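Local coordinates for guanylate kinase (Stenotrophomonas maltophilia, PDB 6WCT), which catalyses the ATP-dependent phosphorylation of GMP to GDP and is thereby thought to recycle GMP and, indirectly, cGMP, at residues V39-R45 against V192-C196. Residues are numbered along the deposited sequence.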
ATOM      1  N   VAL A  39     -12.497   7.034   8.381  1.00 36.87           N
ATOM      2  CA  VAL A  39     -11.807   8.134   7.696  1.00 38.06           C
ATOM      3  C   VAL A  39     -11.515   9.287   8.659  1.00 39.83           C
ATOM      4  O   VAL A  39     -10.400   9.830   8.691  1.00 41.90           O
ATOM      5  CB  VAL A  39     -12.643   8.610   6.492  1.00 43.00           C
ATOM      6  CG1 VAL A  39     -12.246  10.024   6.069  1.00 46.62           C
ATOM      7  CG2 VAL A  39     -12.496   7.655   5.334  1.00 34.23           C
ATOM      8  N   ASN A  40     -12.511   9.682   9.457  1.00 34.44           N
ATOM      9  CA  ASN A  40     -12.301  10.782  10.396  1.00 40.10           C
ATOM     10  C   ASN A  40     -11.198  10.459  11.395  1.00 40.90           C
ATOM     11  O   ASN A  40     -10.373  11.324  11.722  1.00 41.79           O
ATOM     12  CB  ASN A  40     -13.596  11.103  11.145  1.00 40.83           C
ATOM     13  CG  ASN A  40     -14.681  11.647  10.235  1.00 46.40           C
ATOM     14  OD1 ASN A  40     -14.405  12.125   9.131  1.00 49.40           O
ATOM     15  ND2 ASN A  40     -15.920  11.603  10.707  1.00 51.81           N
ATOM     16  N   ALA A  41     -11.167   9.223  11.907  1.00 43.96           N
ATOM     17  CA  ALA A  41     -10.086   8.863  12.825  1.00 44.51           C
ATOM     18  C   ALA A  41      -8.750   8.797  12.106  1.00 42.63           C
ATOM     19  O   ALA A  41      -7.710   9.121  12.687  1.00 46.49           O
ATOM     20  CB  ALA A  41     -10.375   7.529  13.514  1.00 40.81           C
ATOM     21  N   THR A  42      -8.756   8.376  10.847  1.00 43.09           N
ATOM     22  CA  THR A  42      -7.516   8.294  10.080  1.00 42.54           C
ATOM     23  C   THR A  42      -6.951   9.679   9.776  1.00 45.18           C
ATOM     24  O   THR A  42      -5.742   9.905   9.907  1.00 47.59           O
ATOM     25  CB  THR A  42      -7.781   7.539   8.784  1.00 38.69           C
ATOM     26  OG1 THR A  42      -8.259   6.228   9.108  1.00 40.51           O
ATOM     27  CG2 THR A  42      -6.501   7.419   7.970  1.00 40.58           C
ATOM     28  N   LEU A  43      -7.814  10.620   9.369  1.00 46.45           N
ATOM     29  CA  LEU A  43      -7.351  11.968   9.056  1.00 44.99           C
ATOM     30  C   LEU A  43      -6.874  12.712  10.292  1.00 43.80           C
ATOM     31  O   LEU A  43      -5.909  13.480  10.207  1.00 50.15           O
ATOM     32  CB  LEU A  43      -8.449  12.758   8.346  1.00 43.64           C
ATOM     33  CG  LEU A  43      -8.844  12.086   7.032  1.00 49.29           C
ATOM     34  CD1 LEU A  43     -10.068  12.735   6.396  1.00 56.12           C
ATOM     35  CD2 LEU A  43      -7.672  12.024   6.080  1.00 46.07           C
ATOM     36  N   ALA A  44      -7.504  12.481  11.449  1.00 45.33           N
ATOM     37  CA  ALA A  44      -7.013  13.090  12.680  1.00 47.78           C
ATOM     38  C   ALA A  44      -5.588  12.645  12.964  1.00 53.59           C
ATOM     39  O   ALA A  44      -4.790  13.403  13.533  1.00 61.62           O
ATOM     40  CB  ALA A  44      -7.931  12.755  13.857  1.00 57.05           C
ATOM     41  N   ARG A  45      -5.276  11.391  12.639  1.00 51.20           N
ATOM     42  CA  ARG A  45      -3.923  10.868  12.801  1.00 57.06           C
ATOM     43  C   ARG A  45      -2.998  11.308  11.668  1.00 54.60           C
ATOM     44  O   ARG A  45      -1.779  11.342  11.847  1.00 57.00           O
ATOM     45  CB  ARG A  45      -3.960   9.340  12.901  1.00 56.32           C
ATOM     46  CG  ARG A  45      -2.692   8.742  13.492  1.00 71.23           C
ATOM     47  CD  ARG A  45      -2.759   7.229  13.520  1.00 67.59           C
ATOM     48  NE  ARG A  45      -3.826   6.760  14.392  1.00 62.27           N
ATOM     49  CZ  ARG A  45      -4.162   5.484  14.527  1.00 61.18           C
ATOM     50  NH1 ARG A  45      -3.514   4.552  13.844  1.00 46.51           N
ATOM     51  NH2 ARG A  45      -5.150   5.147  15.342  1.00 71.58           N
ATOM     52  N   VAL A 192      -8.639   1.425  11.240  1.00 33.58           N
ATOM     53  CA  VAL A 192      -7.973   2.724  11.212  1.00 37.73           C
ATOM     54  C   VAL A 192      -6.480   2.544  10.963  1.00 42.01           C
ATOM     55  O   VAL A 192      -5.896   3.196  10.088  1.00 39.12           O
ATOM     56  CB  VAL A 192      -8.253   3.492  12.522  1.00 37.52           C
ATOM     57  CG1 VAL A 192      -7.491   4.807  12.580  1.00 37.34           C
ATOM     58  CG2 VAL A 192      -9.751   3.768  12.654  1.00 39.46           C
ATOM     59  N   ASP A 193      -5.848   1.627  11.701  1.00 41.09           N
ATOM     60  CA  ASP A 193      -4.438   1.327  11.456  1.00 43.82           C
ATOM     61  C   ASP A 193      -4.199   0.946  10.002  1.00 38.72           C
ATOM     62  O   ASP A 193      -3.189   1.340   9.404  1.00 40.33           O
ATOM     63  CB  ASP A 193      -3.967   0.180  12.342  1.00 35.45           C
ATOM     64  CG  ASP A 193      -3.907   0.546  13.796  1.00 46.86           C
ATOM     65  OD1 ASP A 193      -3.919   1.753  14.123  1.00 49.79           O
ATOM     66  OD2 ASP A 193      -3.831  -0.394  14.607  1.00 52.22           O
ATOM     67  N   GLU A 194      -5.101   0.142   9.434  1.00 41.28           N
ATOM     68  CA  GLU A 194      -4.914  -0.356   8.075  1.00 34.50           C
ATOM     69  C   GLU A 194      -5.078   0.757   7.048  1.00 39.34           C
ATOM     70  O   GLU A 194      -4.318   0.834   6.080  1.00 33.79           O
ATOM     71  CB  GLU A 194      -5.890  -1.512   7.820  1.00 33.83           C
ATOM     72  CG  GLU A 194      -5.595  -2.738   8.728  1.00 33.31           C
ATOM     73  CD  GLU A 194      -6.448  -3.971   8.423  1.00 37.96           C
ATOM     74  OE1 GLU A 194      -7.548  -3.830   7.847  1.00 35.72           O
ATOM     75  OE2 GLU A 194      -6.005  -5.093   8.764  1.00 39.35           O
ATOM     76  N   LEU A 195      -6.067   1.624   7.230  1.00 39.24           N
ATOM     77  CA  LEU A 195      -6.192   2.743   6.307  1.00 38.48           C
ATOM     78  C   LEU A 195      -4.992   3.678   6.450  1.00 39.13           C
ATOM     79  O   LEU A 195      -4.512   4.237   5.458  1.00 35.00           O
ATOM     80  CB  LEU A 195      -7.517   3.474   6.532  1.00 27.18           C
ATOM     81  CG  LEU A 195      -7.885   4.537   5.493  1.00 32.19           C
ATOM     82  CD1 LEU A 195      -7.985   3.935   4.117  1.00 27.82           C
ATOM     83  CD2 LEU A 195      -9.131   5.325   5.857  1.00 27.40           C
ATOM     84  N   CYS A 196      -4.491   3.866   7.674  1.00 34.80           N
ATOM     85  CA  CYS A 196      -3.281   4.670   7.832  1.00 42.46           C
ATOM     86  C   CYS A 196      -2.088   4.033   7.118  1.00 43.35           C
ATOM     87  O   CYS A 196      -1.293   4.737   6.490  1.00 35.02           O
ATOM     88  CB  CYS A 196      -2.964   4.894   9.313  1.00 42.97           C
ATOM     89  SG  CYS A 196      -4.125   5.980  10.186  1.00 50.19           S
TER
HETATM   90  O   HOH W   1      -6.299   2.898  15.642  1.00 52.88           O
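Two helical segments, 39-45 and 192-196, pack with their axes 9.1 Å apart at closest approach and their N-to-C directions 56° from each other. Thr42 and Val192 have the nearest CA atoms across the two segments, 5.7 Å apart. The van der Waals packing centres on Thr42. Its OG1 lies 3.5 Å from Leu195 CD2, and its CG2 lies 3.6 Å from Cys196 SG. Thr42 OG1 is also hydrogen-bonded to the carbonyl of Ile38, one turn back in its own helix, so this hydroxyl can face aliphatic neighbours. Ala41 CB meets Val192 CG2 at 3.9 Å, and Val39 CG2 meets Leu195 CD2 at 4.1 Å. The polar part lies at the solvent-exposed side. Arg45 NH1 donates a nearly linear hydrogen bond to Asp193 OD1 (2.8 Å), part of a salt bridge. A water accepts from Arg45 NH2 (2.5 Å) and donates to Asp193 OD1 (3.0 Å), a second link between the same two side chains. Val192 CG1 covers one face of the guanidinium, 3.6 Å from Arg45 NH2. The contact joins the P-loop helix 35-45 to helix 188-203 beside the parallel sheet of this P-loop kinase fold. Val39 and Leu43 rest on Leu116 of strand 114-117, Leu43 also reaches strand 49-51, outermost in this chain's parallel sheet, and Leu195 packs on Ile183 of 181-184, the strand at the sheet's other end.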